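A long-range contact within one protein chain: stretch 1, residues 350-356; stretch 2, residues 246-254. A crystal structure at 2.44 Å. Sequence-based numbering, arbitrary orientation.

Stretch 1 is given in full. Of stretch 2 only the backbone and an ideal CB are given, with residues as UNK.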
# COMPACT_ATOMS: atom_id res chain seq x y z
N SER C 350 9.80 -1.75 6.05
CA SER C 350 10.07 -2.68 4.96
C SER C 350 11.15 -3.68 5.36
O SER C 350 11.85 -3.53 6.36
CB SER C 350 10.51 -1.92 3.71
OG SER C 350 11.89 -1.58 3.78
N ALA C 351 11.28 -4.73 4.54
CA ALA C 351 12.31 -5.73 4.79
C ALA C 351 13.70 -5.09 4.81
O ALA C 351 14.55 -5.49 5.60
CB ALA C 351 12.24 -6.83 3.74
N THR C 352 13.91 -4.07 3.97
CA THR C 352 15.20 -3.38 3.93
C THR C 352 15.44 -2.58 5.20
O THR C 352 16.57 -2.49 5.69
CB THR C 352 15.28 -2.48 2.70
OG1 THR C 352 15.45 -3.29 1.53
CG2 THR C 352 16.43 -1.48 2.80
N GLU C 353 14.38 -1.99 5.76
CA GLU C 353 14.53 -1.21 6.99
C GLU C 353 14.80 -2.12 8.18
O GLU C 353 15.75 -1.89 8.95
CB GLU C 353 13.28 -0.35 7.21
CG GLU C 353 13.00 0.51 5.99
CD GLU C 353 11.82 1.44 6.15
OE1 GLU C 353 10.66 0.98 5.96
OE2 GLU C 353 12.07 2.63 6.43
N ILE C 354 14.00 -3.18 8.32
CA ILE C 354 14.27 -4.17 9.36
C ILE C 354 15.70 -4.63 9.28
O ILE C 354 16.40 -4.74 10.30
CB ILE C 354 13.29 -5.34 9.25
CG1 ILE C 354 11.86 -4.87 9.52
CG2 ILE C 354 13.71 -6.45 10.20
CD1 ILE C 354 10.81 -5.84 9.06
N LYS C 355 16.19 -4.87 8.05
CA LYS C 355 17.54 -5.36 7.85
C LYS C 355 18.58 -4.38 8.38
O LYS C 355 19.56 -4.79 9.00
CB LYS C 355 17.79 -5.66 6.37
CG LYS C 355 18.96 -6.65 6.12
CD LYS C 355 19.67 -6.39 4.80
CE LYS C 355 20.43 -7.62 4.29
NZ LYS C 355 19.81 -8.19 3.04
N GLU C 356 18.39 -3.08 8.13
CA GLU C 356 19.35 -2.12 8.65
C GLU C 356 19.22 -1.95 10.16
O GLU C 356 20.23 -1.77 10.85
CB GLU C 356 19.22 -0.79 7.91
CG GLU C 356 19.83 -0.83 6.47
CD GLU C 356 21.14 -1.65 6.35
OE1 GLU C 356 22.14 -1.27 7.02
OE2 GLU C 356 21.18 -2.66 5.58
N UNK C 246 15.13 -15.18 0.22
CA UNK C 246 16.56 -15.12 -0.02
C UNK C 246 17.29 -14.28 1.02
O UNK C 246 18.47 -13.95 0.84
CB UNK C 246 16.83 -14.56 -1.42
N UNK C 247 16.65 -14.00 2.15
CA UNK C 247 17.16 -13.01 3.08
C UNK C 247 16.34 -13.14 4.36
O UNK C 247 15.15 -13.46 4.31
CB UNK C 247 17.09 -11.60 2.50
N UNK C 248 16.99 -12.90 5.50
CA UNK C 248 16.31 -13.13 6.77
C UNK C 248 15.17 -12.15 6.99
O UNK C 248 14.03 -12.55 7.25
CB UNK C 248 17.31 -13.03 7.93
N UNK C 249 15.46 -10.85 6.89
CA UNK C 249 14.43 -9.84 7.07
C UNK C 249 13.25 -10.12 6.15
O UNK C 249 12.09 -9.95 6.55
CB UNK C 249 14.99 -8.44 6.81
N UNK C 250 13.53 -10.59 4.94
CA UNK C 250 12.48 -10.88 3.97
C UNK C 250 11.45 -11.86 4.52
O UNK C 250 10.28 -11.82 4.15
CB UNK C 250 13.09 -11.44 2.68
N UNK C 251 11.87 -12.76 5.42
CA UNK C 251 10.91 -13.72 5.97
C UNK C 251 9.75 -13.02 6.68
O UNK C 251 8.61 -13.47 6.58
CB UNK C 251 11.61 -14.67 6.94
N UNK C 252 10.04 -11.93 7.40
CA UNK C 252 8.98 -11.17 8.05
C UNK C 252 7.98 -10.66 7.02
O UNK C 252 6.77 -10.81 7.18
CB UNK C 252 9.57 -10.00 8.85
N UNK C 253 8.50 -10.04 5.96
CA UNK C 253 7.63 -9.54 4.90
C UNK C 253 6.82 -10.66 4.28
O UNK C 253 5.63 -10.49 3.99
CB UNK C 253 8.45 -8.83 3.82
N UNK C 254 7.43 -11.83 4.11
CA UNK C 254 6.74 -12.93 3.45
C UNK C 254 5.59 -13.49 4.31
O UNK C 254 4.56 -13.92 3.78
CB UNK C 254 7.74 -14.04 3.12

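Two helices meet here at 138° between their N-to-C directions, with axes 8.3 Å apart at closest approach, near enough to favour small residues where the backbones are tightest.

Position 246 precedes the helix, and its ideal CB has nothing of stretch 1 within 5.5 Å. Contact sets no demand, so almost any residue would serve; it is Asn246.

Position 247 is extended, phi/psi -169/146, just ahead of a helix whose first amides need acceptors. Its CB points toward stretch 1 and lies 4.4 Å from Lys355 NZ. A short acceptor suits the cap, Ser, Thr, Asn or Asp, and the lysine charge favours Asp. The residue is Asp247, which divides its carboxylate: OD2 accepts from the backbone N of position 250 at 3.0 Å, while OD1 takes Lys355 NZ at 2.6 Å in a salt bridge. The chi1 t rotamer accompanies both bonds, so one side chain caps its own helix and ties it to the other.

Position 248 points sideways into space that stretch 1 leaves empty, so this contact does not choose; it is Ala248.

Position 249 is the tightest. Its CA lies 5.2 Å from Ala351 CA, and the ideal CB is already 3.2 Å from Ala351 O, with Lys355 N at 4.0 Å and Ile354 CG2 at 4.1 Å. Gly or Ala fits, and a longer side chain would have to find a way past this wall. Ala249 uses its methyl as the packing surface: its CB is 4.4 Å from Ala351 CB and 4.1 Å from Ile354 CG2. The carbonyl it touches is occupied along its own helix, Lys355 N to Ala351 O at 3.0 Å.

Position 250 points away, with Ala351 CB 4.8 Å from the ideal CB. Small or polar residues would do, as would a flexible one that bends back. Gln250 does the last: with chi2 at 70°, its NE2 comes 3.6 Å from Ala351 CB, a contact without a hydrogen bond.

Position 251 faces away and is unconstrained by stretch 1; it is Ala251.

Position 252 turns toward Ile354, whose CD1 is 4.3 Å from the ideal CB. An aliphatic residue is the natural answer, Val, Leu or Ile. Ile252, chi1 m and chi2 t, sets CD1 3.8 Å from Ile354 CG2.

Position 253 looks at the Ala351 methyl, its ideal CB 4.3 Å from Ala351 CB. Ala, Ser, Thr or Val would be plausible. In Thr253, OG1 rests 3.3 Å from Ala351 CB, making close packing rather than a polar bond.

Position 254 is out of reach, leaving the choice free; it is Arg254.

Stretch 2 246-254: NDAAQAITR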
# COMPACT_ATOMS: atom_id res chain seq x y z
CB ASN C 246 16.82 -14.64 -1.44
CG ASN C 246 16.98 -15.81 -2.41
OD1 ASN C 246 16.06 -16.61 -2.57
ND2 ASN C 246 18.17 -15.94 -3.02
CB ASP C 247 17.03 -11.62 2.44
CG ASP C 247 17.22 -10.50 3.42
OD1 ASP C 247 18.38 -10.23 3.82
OD2 ASP C 247 16.21 -9.86 3.77
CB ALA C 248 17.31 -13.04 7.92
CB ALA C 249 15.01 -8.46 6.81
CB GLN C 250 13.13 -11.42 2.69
CG GLN C 250 12.42 -11.06 1.39
CD GLN C 250 12.53 -9.59 1.03
OE1 GLN C 250 13.63 -9.06 0.89
NE2 GLN C 250 11.37 -8.92 0.88
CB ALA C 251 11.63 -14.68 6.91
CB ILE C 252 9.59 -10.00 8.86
CG1 ILE C 252 10.50 -10.51 9.96
CG2 ILE C 252 8.49 -9.11 9.43
CD1 ILE C 252 11.37 -9.45 10.53
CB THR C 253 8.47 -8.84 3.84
OG1 THR C 253 9.14 -7.73 4.45
CG2 THR C 253 7.59 -8.35 2.71
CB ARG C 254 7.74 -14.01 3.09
CG ARG C 254 7.13 -15.12 2.32
CD ARG C 254 6.63 -14.61 0.98
NE ARG C 254 5.67 -15.51 0.36
CZ ARG C 254 5.90 -16.80 0.07
NH1 ARG C 254 7.08 -17.38 0.35
NH2 ARG C 254 4.94 -17.52 -0.50
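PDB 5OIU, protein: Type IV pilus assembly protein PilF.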